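Local atomic coordinates of uncharacterized protein (Bacteroides ovatus, PDB entry 4FS7), a protein that is of unknown function but, as a probably extracellular protein with BspA-type leucine-rich repeats, may take part in protein binding. Residues L227-V232 and G251-E256; L176-F181 and R200-A205. All coordinates share one frame; numbering follows the deposited sequence. Where two conformers were deposited one is given.

Contact 1 of 2, residues L227-V232 and G251-E256; sequences LSKTGV and GCTDLE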
loop_
_atom_site.group_PDB
_atom_site.type_symbol
_atom_site.label_atom_id
_atom_site.label_comp_id
_atom_site.label_asym_id
_atom_site.label_seq_id
_atom_site.Cartn_x
_atom_site.Cartn_y
_atom_site.Cartn_z
ATOM N N LEU A 227 2.743 -3.579 1.450
ATOM C CA LEU A 227 2.406 -3.829 2.847
ATOM C C LEU A 227 3.388 -3.089 3.751
ATOM O O LEU A 227 3.606 -3.500 4.884
ATOM C CB LEU A 227 2.350 -5.336 3.134
ATOM C CG LEU A 227 1.190 -6.080 2.475
ATOM C CD1 LEU A 227 1.376 -7.598 2.608
ATOM C CD2 LEU A 227 -0.093 -5.627 3.163
ATOM N N SER A 228 3.941 -1.985 3.292
ATOM C CA SER A 228 4.895 -1.225 4.098
ATOM C C SER A 228 4.208 -0.529 5.240
ATOM O O SER A 228 3.096 0.009 5.104
ATOM C CB SER A 228 5.583 -0.218 3.200
ATOM O OG SER A 228 6.394 0.664 3.934
ATOM N N LYS A 229 4.857 -0.489 6.392
ATOM C CA LYS A 229 4.311 0.183 7.571
ATOM C C LYS A 229 2.905 -0.303 7.881
ATOM O O LYS A 229 1.985 0.491 8.112
ATOM C CB LYS A 229 4.340 1.696 7.401
ATOM C CG LYS A 229 5.736 2.254 7.479
ATOM C CD LYS A 229 6.265 2.300 8.918
ATOM C CE LYS A 229 7.624 2.849 8.870
ATOM N NZ LYS A 229 8.450 2.434 9.990
ATOM N N THR A 230 2.724 -1.616 7.821
ATOM C CA THR A 230 1.516 -2.252 8.280
ATOM C C THR A 230 1.722 -2.913 9.634
ATOM O O THR A 230 2.830 -2.900 10.182
ATOM C CB THR A 230 0.961 -3.234 7.240
ATOM O OG1 THR A 230 1.899 -4.304 7.048
ATOM C CG2 THR A 230 0.569 -2.522 5.920
ATOM N N GLY A 231 0.653 -3.494 10.177
ATOM C CA GLY A 231 0.666 -4.055 11.514
ATOM C C GLY A 231 0.878 -5.562 11.534
ATOM O O GLY A 231 0.681 -6.183 12.587
ATOM N N VAL A 232 1.262 -6.169 10.411
ATOM C CA VAL A 232 1.356 -7.619 10.350
ATOM C C VAL A 232 2.401 -8.158 11.326
ATOM O O VAL A 232 3.458 -7.559 11.541
ATOM C CB VAL A 232 1.678 -8.082 8.900
ATOM C CG1 VAL A 232 0.456 -7.723 7.991
ATOM C CG2 VAL A 232 2.981 -7.450 8.375
ATOM N N GLY A 251 9.802 -1.206 6.783
ATOM C CA GLY A 251 9.539 -0.504 7.991
ATOM C C GLY A 251 8.446 -1.039 8.890
ATOM O O GLY A 251 7.986 -0.328 9.776
ATOM N N CYS A 252 7.971 -2.264 8.637
ATOM C CA CYS A 252 6.937 -2.859 9.497
ATOM C C CYS A 252 7.534 -3.075 10.876
ATOM O O CYS A 252 8.479 -3.792 11.004
ATOM C CB CYS A 252 6.424 -4.172 8.944
ATOM S SG CYS A 252 5.407 -3.984 7.472
ATOM N N THR A 253 7.000 -2.456 11.898
ATOM C CA THR A 253 7.614 -2.510 13.226
ATOM C C THR A 253 7.074 -3.619 14.139
ATOM O O THR A 253 7.698 -3.943 15.154
ATOM C CB THR A 253 7.449 -1.145 13.951
ATOM O OG1 THR A 253 6.074 -0.864 14.142
ATOM C CG2 THR A 253 8.109 -0.036 13.167
ATOM N N ASP A 254 5.940 -4.206 13.772
ATOM C CA ASP A 254 5.307 -5.247 14.553
ATOM C C ASP A 254 5.569 -6.637 14.004
ATOM O O ASP A 254 5.194 -7.651 14.596
ATOM C CB ASP A 254 3.790 -5.011 14.644
ATOM C CG ASP A 254 3.447 -3.750 15.368
ATOM O OD1 ASP A 254 4.207 -3.427 16.279
ATOM O OD2 ASP A 254 2.454 -3.072 14.993
ATOM N N LEU A 255 6.272 -6.724 12.886
ATOM C CA LEU A 255 6.515 -7.965 12.183
ATOM C C LEU A 255 7.602 -8.719 12.918
ATOM O O LEU A 255 8.749 -8.236 13.006
ATOM C CB LEU A 255 6.924 -7.687 10.741
ATOM C CG LEU A 255 7.211 -8.863 9.839
ATOM C CD1 LEU A 255 6.009 -9.800 9.697
ATOM C CD2 LEU A 255 7.644 -8.342 8.460
ATOM N N GLU A 256 7.261 -9.895 13.430
ATOM C CA GLU A 256 8.145 -10.711 14.251
ATOM C C GLU A 256 8.785 -11.891 13.554
ATOM O O GLU A 256 9.867 -12.334 13.947
ATOM C CB GLU A 256 7.405 -11.199 15.482
ATOM C CG GLU A 256 6.987 -10.105 16.419
ATOM C CD GLU A 256 6.180 -10.615 17.635
ATOM O OE1 GLU A 256 6.131 -11.857 17.865
ATOM O OE2 GLU A 256 5.623 -9.769 18.362
HETATM O O HOH W 1 4.357 -4.866 11.381
HETATM O O HOH W 2 4.565 -0.940 11.092
#
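Successive turns of a BspA-type leucine-rich repeat solenoid meet here, in the loops that follow the neighbouring parallel strands 221-222 and 243-244. The type II beta turn Leu227-Thr230 folds around the thiol of Cys252, whose sulfur is turned away from its own carbonyl carbon. Leu227 O lies 3.2 Å from Cys252 SG, and Thr230 OG1 is also close to the sulfur. Thr230 N donates to Cys252 SG at 3.6 Å, and the 157° angle at the hydrogen supports a directed, if long, bond to sulfur. Thr230 OG1 lies between the two backbone branches, which turns it back toward Leu227 O at 2.9 Å, approaching from above the carbonyl plane.

On the outer side, the Lys229 chain bends at chi2 (-76°) and returns over Gly251. Its NZ donates to Gly251 O at 2.8 Å, in the carbonyl plane and on a lone pair, while CD and CE rest against the same oxygen. A beta carbon on Gly251 would clash with Lys229 CE, and the positive phi there also favours glycine. Ser228 OG turns instead to Tyr250 O.

Farther along, both segments approach strands 234-237 and 257-260, again parallel neighbours, and water takes over the polar bridging. Thr230 O accepts from two waters: one also accepts from Thr253 N, while the other also donates to Val232 O and accepts from Asp254 N at 2.9 Å. These three bonds hold the second water between the loops. Val232 O lies close to Leu255 CA (3.1 Å), a CA-H...O contact with a bent 121° angle at the hydrogen. The Val232 and Leu255 side chains run side by side in the same direction, Val232 CG2 meeting Leu255 CD1 at 4.1 Å, and Leu255 also touches Phe272.

Contact 2 of 2, residues L176-F181 and R200-A205; sequences LHNGLF and RDYCFA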
loop_
_atom_site.group_PDB
_atom_site.type_symbol
_atom_site.label_atom_id
_atom_site.label_comp_id
_atom_site.label_asym_id
_atom_site.label_seq_id
_atom_site.Cartn_x
_atom_site.Cartn_y
_atom_site.Cartn_z
ATOM N N LEU A 176 -6.060 -4.791 -7.196
ATOM C CA LEU A 176 -6.163 -3.616 -6.340
ATOM C C LEU A 176 -5.151 -2.578 -6.805
ATOM O O LEU A 176 -3.952 -2.863 -6.890
ATOM C CB LEU A 176 -5.993 -3.915 -4.840
ATOM C CG LEU A 176 -6.916 -4.960 -4.224
ATOM C CD1 LEU A 176 -6.757 -5.053 -2.722
ATOM C CD2 LEU A 176 -8.359 -4.726 -4.660
ATOM N N HIS A 177 -5.646 -1.403 -7.151
ATOM C CA HIS A 177 -4.831 -0.351 -7.733
ATOM C C HIS A 177 -3.865 0.301 -6.760
ATOM O O HIS A 177 -3.992 0.187 -5.538
ATOM C CB HIS A 177 -5.733 0.696 -8.411
ATOM C CG HIS A 177 -6.256 0.251 -9.741
ATOM N ND1 HIS A 177 -6.477 1.137 -10.774
ATOM C CD2 HIS A 177 -6.675 -0.964 -10.187
ATOM C CE1 HIS A 177 -6.971 0.473 -11.816
ATOM N NE2 HIS A 177 -7.105 -0.802 -11.490
ATOM N N ASN A 178 -2.902 0.985 -7.345
ATOM C CA ASN A 178 -1.842 1.620 -6.576
ATOM C C ASN A 178 -2.408 2.519 -5.447
ATOM O O ASN A 178 -3.299 3.340 -5.658
ATOM C CB ASN A 178 -0.949 2.379 -7.578
ATOM C CG ASN A 178 0.154 3.184 -6.933
ATOM O OD1 ASN A 178 -0.060 3.888 -5.964
ATOM N ND2 ASN A 178 1.348 3.066 -7.468
ATOM N N GLY A 179 -1.899 2.315 -4.231
ATOM C CA GLY A 179 -2.201 3.202 -3.129
ATOM C C GLY A 179 -3.649 3.219 -2.707
ATOM O O GLY A 179 -4.028 4.120 -1.957
ATOM N N LEU A 180 -4.422 2.193 -3.055
ATOM C CA LEU A 180 -5.868 2.217 -2.816
ATOM C C LEU A 180 -6.261 2.553 -1.406
ATOM O O LEU A 180 -7.199 3.350 -1.177
ATOM C CB LEU A 180 -6.437 0.867 -3.173
ATOM C CG LEU A 180 -7.940 0.696 -3.102
ATOM C CD1 LEU A 180 -8.673 1.728 -3.931
ATOM C CD2 LEU A 180 -8.312 -0.720 -3.589
ATOM N N PHE A 181 -5.576 1.951 -0.419
ATOM C CA PHE A 181 -5.843 2.181 0.987
ATOM C C PHE A 181 -4.637 2.800 1.726
ATOM O O PHE A 181 -4.491 2.666 2.949
ATOM C CB PHE A 181 -6.268 0.888 1.698
ATOM C CG PHE A 181 -7.523 0.303 1.148
ATOM C CD1 PHE A 181 -8.729 0.907 1.402
ATOM C CD2 PHE A 181 -7.525 -0.807 0.323
ATOM C CE1 PHE A 181 -9.883 0.415 0.897
ATOM C CE2 PHE A 181 -8.687 -1.308 -0.168
ATOM C CZ PHE A 181 -9.869 -0.690 0.109
ATOM N N ARG A 200 -1.275 -3.946 -6.249
ATOM C CA ARG A 200 -0.306 -3.021 -6.812
ATOM C C ARG A 200 0.446 -2.229 -5.758
ATOM O O ARG A 200 0.192 -2.330 -4.559
ATOM C CB ARG A 200 -0.993 -2.116 -7.843
ATOM C CG ARG A 200 -1.426 -2.875 -9.092
ATOM C CD ARG A 200 -1.830 -1.924 -10.207
ATOM N NE ARG A 200 -2.166 -2.605 -11.455
ATOM C CZ ARG A 200 -2.973 -2.097 -12.406
ATOM N NH1 ARG A 200 -3.565 -0.914 -12.216
ATOM N NH2 ARG A 200 -3.240 -2.795 -13.522
ATOM N N ASP A 201 1.375 -1.412 -6.235
ATOM C CA ASP A 201 2.297 -0.685 -5.356
ATOM C C ASP A 201 1.572 0.136 -4.322
ATOM O O ASP A 201 0.555 0.766 -4.635
ATOM C CB ASP A 201 3.197 0.268 -6.173
ATOM C CG ASP A 201 4.048 -0.377 -7.244
ATOM O OD1 ASP A 201 4.198 -1.576 -7.298
ATOM O OD2 ASP A 201 4.628 0.391 -8.058
ATOM N N TYR A 202 2.090 0.221 -3.090
ATOM C CA TYR A 202 1.614 1.080 -2.038
ATOM C C TYR A 202 0.193 0.789 -1.593
ATOM O O TYR A 202 -0.322 1.575 -0.814
ATOM C CB TYR A 202 1.727 2.556 -2.462
ATOM C CG TYR A 202 3.144 2.990 -2.706
ATOM C CD1 TYR A 202 3.997 3.325 -1.660
ATOM C CD2 TYR A 202 3.620 3.048 -3.970
ATOM C CE1 TYR A 202 5.318 3.729 -1.917
ATOM C CE2 TYR A 202 4.957 3.427 -4.242
ATOM C CZ TYR A 202 5.788 3.741 -3.201
ATOM O OH TYR A 202 7.086 4.128 -3.468
ATOM N N CYS A 203 -0.403 -0.339 -1.970
ATOM C CA CYS A 203 -1.849 -0.500 -1.741
ATOM C C CYS A 203 -2.262 -0.292 -0.279
ATOM O O CYS A 203 -3.271 0.365 -0.013
ATOM C CB CYS A 203 -2.288 -1.856 -2.273
ATOM S SG CYS A 203 -4.043 -2.101 -2.307
ATOM N N PHE A 204 -1.501 -0.908 0.644
ATOM C CA PHE A 204 -1.796 -0.848 2.064
ATOM C C PHE A 204 -0.673 -0.147 2.822
ATOM O O PHE A 204 -0.595 -0.253 4.041
ATOM C CB PHE A 204 -2.069 -2.229 2.665
ATOM C CG PHE A 204 -3.214 -2.935 2.032
ATOM C CD1 PHE A 204 -4.527 -2.630 2.427
ATOM C CD2 PHE A 204 -3.024 -3.870 1.043
ATOM C CE1 PHE A 204 -5.599 -3.239 1.870
ATOM C CE2 PHE A 204 -4.131 -4.509 0.480
ATOM C CZ PHE A 204 -5.402 -4.205 0.933
ATOM N N ALA A 205 0.141 0.665 2.133
ATOM C CA ALA A 205 1.208 1.378 2.832
ATOM C C ALA A 205 0.670 2.276 3.916
ATOM O O ALA A 205 -0.288 2.990 3.682
ATOM C CB ALA A 205 2.066 2.147 1.840
HETATM O O HOH W 3 -2.833 1.153 -10.313
#
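Asp201 O is gripped twice from the loop 176-181: Gly179 N donates to it at 2.9 Å, in the carbonyl plane with 142° at the hydrogen, and Asn178 CA adds a CA-H...O contact. Two further backbone bonds flank this one, from Arg200 N to Leu176 O at 3.0 Å and from Phe181 N to Cys203 O at 2.8 Å. The Asp201 carboxylate faces the next turn, its OD1 accepting from Asp224 N.

On the more exposed side, Arg200, extended from CG to NE, runs alongside His177. Its NH1 sits 3.5 Å above the imidazole plane, over the ring centre, with ring and guanidinium planes 38° apart. A water in the guanidinium plane accepts from both Arg200 NH1 and Asn178 N, linking the guanidinium to the backbone of the turn.

Both segments carry a type II turn, His177-Leu180 and Arg200-Cys203, so equivalent corners of adjacent coils in the leucine-rich repeat solenoid are laid one upon the other. Inside, Cys203 SG, anti to its backbone N, touches both Leu176 CB (3.7 Å) and Leu180 CB, and lies over one face of Phe204, shifted toward the ring's margin. The Phe181 and Phe204 rings point the same way with planes only 13° apart, but are slid so far that they barely overlap; Phe181 CD2 approaches Phe204 CE1 at 3.5 Å. Leu176 crosses Phe204 obliquely, CD1 against CZ, and the ring also touches Leu210 and Met213. An alanine in place of Phe204 would probably loosen the core locally, since Phe181, Leu176 CD1 and the Cys203 sulfur would all lose their ring partner.

In the fold
Following the chain from the N terminus, contact 2 comes first: it closes the 18-residue excursion between Phe181 and Arg200 that contains strand 198-199. Contact 1 opens only at Leu227 and closes a loop of equal length holding strands 234-237 and 243-244, so the two are in series, neither nested nor crossed. The centres of contact 1 and contact 2 lie about 15 Å apart. They nevertheless touch, because strands 198-199 and 221-222 are neighbours and the loops after them adjoin. Thr230 CG2 packs 3.2 Å from Phe204 O, and Leu227 CD2 meets Phe204 CB. Each contact ties two adjacent solenoid turns, and the packing on Phe204 joins the two pairs.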